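Long-range contact in uncharacterized HTH-type transcriptional regulator HI_0893 (Haemophilus influenzae, PDB 3QKX), which probably binds DNA as a TetR-family transcriptional regulator, although it is functionally uncharacterized: residues A[84-89]-A[174-179]. Sequence-based numbering, arbitrary orientation.
With SO4 (sulfate ion), chain F; SO4 (sulfate ion), chain D.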
loop_
_atom_site.group_PDB
_atom_site.type_symbol
_atom_site.label_atom_id
_atom_site.label_comp_id
_atom_site.label_asym_id
_atom_site.label_seq_id
_atom_site.Cartn_x
_atom_site.Cartn_y
_atom_site.Cartn_z
ATOM N N GLN A 84 -11.446 -12.156 -17.520
ATOM C CA GLN A 84 -10.110 -12.543 -17.103
ATOM C C GLN A 84 -9.609 -11.588 -16.042
ATOM O O GLN A 84 -9.024 -12.002 -15.065
ATOM C CB GLN A 84 -9.137 -12.576 -18.285
ATOM C CG GLN A 84 -9.428 -13.674 -19.296
ATOM C CD GLN A 84 -8.596 -13.545 -20.575
ATOM O OE1 GLN A 84 -7.513 -12.947 -20.575
ATOM N NE2 GLN A 84 -9.095 -14.124 -21.661
ATOM N N TYR A 85 -9.856 -10.303 -16.238
ATOM C CA TYR A 85 -9.479 -9.302 -15.264
ATOM C C TYR A 85 -10.308 -9.449 -13.977
ATOM O O TYR A 85 -9.767 -9.377 -12.902
ATOM C CB TYR A 85 -9.623 -7.899 -15.844
ATOM C CG TYR A 85 -9.459 -6.811 -14.802
ATOM C CD1 TYR A 85 -8.218 -6.336 -14.457
ATOM C CD2 TYR A 85 -10.570 -6.223 -14.205
ATOM C CE1 TYR A 85 -8.080 -5.316 -13.480
ATOM C CE2 TYR A 85 -10.434 -5.234 -13.251
ATOM C CZ TYR A 85 -9.191 -4.793 -12.891
ATOM O OH TYR A 85 -9.087 -3.798 -11.940
ATOM N N ARG A 86 -11.612 -9.656 -14.116
ATOM C CA ARG A 86 -12.495 -9.840 -12.977
ATOM C C ARG A 86 -12.108 -11.059 -12.158
ATOM O O ARG A 86 -12.085 -10.997 -10.945
ATOM C CB ARG A 86 -13.933 -9.958 -13.462
ATOM C CG ARG A 86 -14.964 -10.268 -12.395
ATOM C CD ARG A 86 -16.334 -9.901 -12.884
ATOM N NE ARG A 86 -17.360 -10.401 -11.992
ATOM C CZ ARG A 86 -17.963 -11.589 -12.078
ATOM N NH1 ARG A 86 -17.666 -12.481 -13.036
ATOM N NH2 ARG A 86 -18.871 -11.905 -11.162
ATOM N N GLN A 87 -11.772 -12.156 -12.818
ATOM C CA GLN A 87 -11.266 -13.344 -12.110
ATOM C C GLN A 87 -10.020 -13.005 -11.305
ATOM O O GLN A 87 -9.905 -13.403 -10.160
ATOM C CB GLN A 87 -10.931 -14.449 -13.099
ATOM C CG GLN A 87 -10.511 -15.798 -12.467
ATOM C CD GLN A 87 -11.640 -16.416 -11.689
ATOM O OE1 GLN A 87 -12.633 -16.806 -12.263
ATOM N NE2 GLN A 87 -11.519 -16.441 -10.373
HETATM N N MSE A 88 -9.081 -12.296 -11.923
HETATM C CA MSE A 88 -7.836 -11.936 -11.245
HETATM C C MSE A 88 -8.113 -11.031 -10.050
HETATM O O MSE A 88 -7.487 -11.176 -9.013
HETATM C CB MSE A 88 -6.845 -11.255 -12.210
HETATM C CG MSE A 88 -6.121 -12.222 -13.116
HETATM SE SE MSE A 88 -4.687 -11.340 -14.120
HETATM C CE MSE A 88 -5.752 -10.211 -15.311
ATOM N N TRP A 89 -9.047 -10.099 -10.194
ATOM C CA TRP A 89 -9.433 -9.225 -9.076
ATOM C C TRP A 89 -9.954 -10.058 -7.906
ATOM O O TRP A 89 -9.519 -9.891 -6.781
ATOM C CB TRP A 89 -10.509 -8.226 -9.522
ATOM C CG TRP A 89 -10.610 -7.039 -8.632
ATOM C CD1 TRP A 89 -10.048 -5.829 -8.839
ATOM C CD2 TRP A 89 -11.316 -6.949 -7.398
ATOM N NE1 TRP A 89 -10.333 -4.986 -7.801
ATOM C CE2 TRP A 89 -11.100 -5.656 -6.891
ATOM C CE3 TRP A 89 -12.092 -7.850 -6.648
ATOM C CZ2 TRP A 89 -11.643 -5.229 -5.713
ATOM C CZ3 TRP A 89 -12.609 -7.427 -5.471
ATOM C CH2 TRP A 89 -12.393 -6.115 -5.008
ATOM N N ILE A 174 -21.224 -3.601 -4.521
ATOM C CA ILE A 174 -20.074 -2.715 -4.305
ATOM C C ILE A 174 -18.785 -3.331 -4.872
ATOM O O ILE A 174 -18.052 -2.653 -5.602
ATOM C CB ILE A 174 -19.911 -2.311 -2.790
ATOM C CG1 ILE A 174 -21.064 -1.393 -2.353
ATOM C CG2 ILE A 174 -18.605 -1.596 -2.552
ATOM C CD1 ILE A 174 -21.225 -1.230 -0.825
ATOM N N LEU A 175 -18.528 -4.611 -4.594
ATOM C CA LEU A 175 -17.314 -5.272 -5.147
ATOM C C LEU A 175 -17.288 -5.280 -6.676
ATOM O O LEU A 175 -16.230 -5.086 -7.277
ATOM C CB LEU A 175 -17.151 -6.711 -4.648
ATOM C CG LEU A 175 -16.390 -6.960 -3.336
ATOM C CD1 LEU A 175 -16.640 -5.902 -2.296
ATOM C CD2 LEU A 175 -16.777 -8.337 -2.779
ATOM N N GLU A 176 -18.444 -5.503 -7.299
ATOM C CA GLU A 176 -18.538 -5.491 -8.757
ATOM C C GLU A 176 -18.360 -4.086 -9.296
ATOM O O GLU A 176 -17.707 -3.885 -10.333
ATOM C CB GLU A 176 -19.898 -6.042 -9.228
ATOM C CG GLU A 176 -20.192 -7.511 -8.852
ATOM C CD GLU A 176 -19.294 -8.525 -9.531
ATOM O OE1 GLU A 176 -18.578 -8.161 -10.485
ATOM O OE2 GLU A 176 -19.317 -9.707 -9.114
ATOM N N SER A 177 -18.943 -3.110 -8.604
ATOM C CA SER A 177 -18.708 -1.711 -8.948
ATOM C C SER A 177 -17.224 -1.399 -8.978
ATOM O O SER A 177 -16.747 -0.887 -9.964
ATOM C CB SER A 177 -19.435 -0.770 -7.994
ATOM O OG SER A 177 -20.758 -0.520 -8.445
ATOM N N VAL A 178 -16.484 -1.793 -7.944
ATOM C CA VAL A 178 -15.026 -1.565 -7.920
ATOM C C VAL A 178 -14.293 -2.347 -9.011
ATOM O O VAL A 178 -13.383 -1.824 -9.645
ATOM C CB VAL A 178 -14.402 -1.911 -6.563
ATOM C CG1 VAL A 178 -12.936 -1.743 -6.631
ATOM C CG2 VAL A 178 -14.980 -1.043 -5.452
ATOM N N ILE A 179 -14.695 -3.591 -9.248
ATOM C CA ILE A 179 -14.099 -4.375 -10.336
ATOM C C ILE A 179 -14.296 -3.684 -11.682
ATOM O O ILE A 179 -13.368 -3.517 -12.428
ATOM C CB ILE A 179 -14.687 -5.779 -10.440
ATOM C CG1 ILE A 179 -14.183 -6.660 -9.317
ATOM C CG2 ILE A 179 -14.268 -6.433 -11.763
ATOM C CD1 ILE A 179 -15.019 -7.965 -9.119
HETATM S S SO4 F . -19.842 -15.186 -12.022
HETATM O O1 SO4 F . -18.695 -15.953 -12.523
HETATM O O2 SO4 F . -20.166 -14.079 -12.924
HETATM O O3 SO4 F . -19.526 -14.679 -10.683
HETATM O O4 SO4 F . -21.019 -16.043 -11.928
HETATM S S SO4 D . -22.114 1.995 -10.668
HETATM O O1 SO4 D . -22.218 2.281 -12.110
HETATM O O2 SO4 D . -22.085 3.240 -9.893
HETATM O O3 SO4 D . -20.945 1.154 -10.408
HETATM O O4 SO4 D . -23.303 1.257 -10.244
#
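The helices carrying R86 and I179 pass with local axes 10.8 Å apart at closest and N-to-C directions 124° apart, nearer antiparallel than parallel, and the CA atoms of these two residues lie closest across the contact. R86 leaves its helix with CG anti to the backbone N and runs extended to NE, which carries the guanidinium across to E176. The salt bridge is side-on and two-pronged: R86 NE reaches E176 OE1 at 3.0 Å on its syn lone pair, while R86 NH2 gives E176 OE2 a straighter bond (170°), also 3.0 Å; the guanidinium and carboxylate planes are 36° apart, not coplanar. The sulfate of chain F, probably from the crystallisation liquor, accepts hydrogen bonds from R86 NH1 (to O2) and NH2 (to O3), and E83 pairs with NH1, which should offset the arginine's charge further. Alongside the salt bridge, I179 CG1 makes a CH-pi contact over one face of W89, 3.8 Å from the five-membered ring centroid, and I179 CG2 packs against R86 CB at 3.9 Å. V178 CG1 meets W89 CZ2 at 3.8 Å. Within the C-terminal TetR-like domain, the pair thus joins helix 81-98 to helix 172-184; W89 NE1 is hydrogen-bonded to T155 OG1 of helix 154-165, and V178 also packs on I147 of the second subunit.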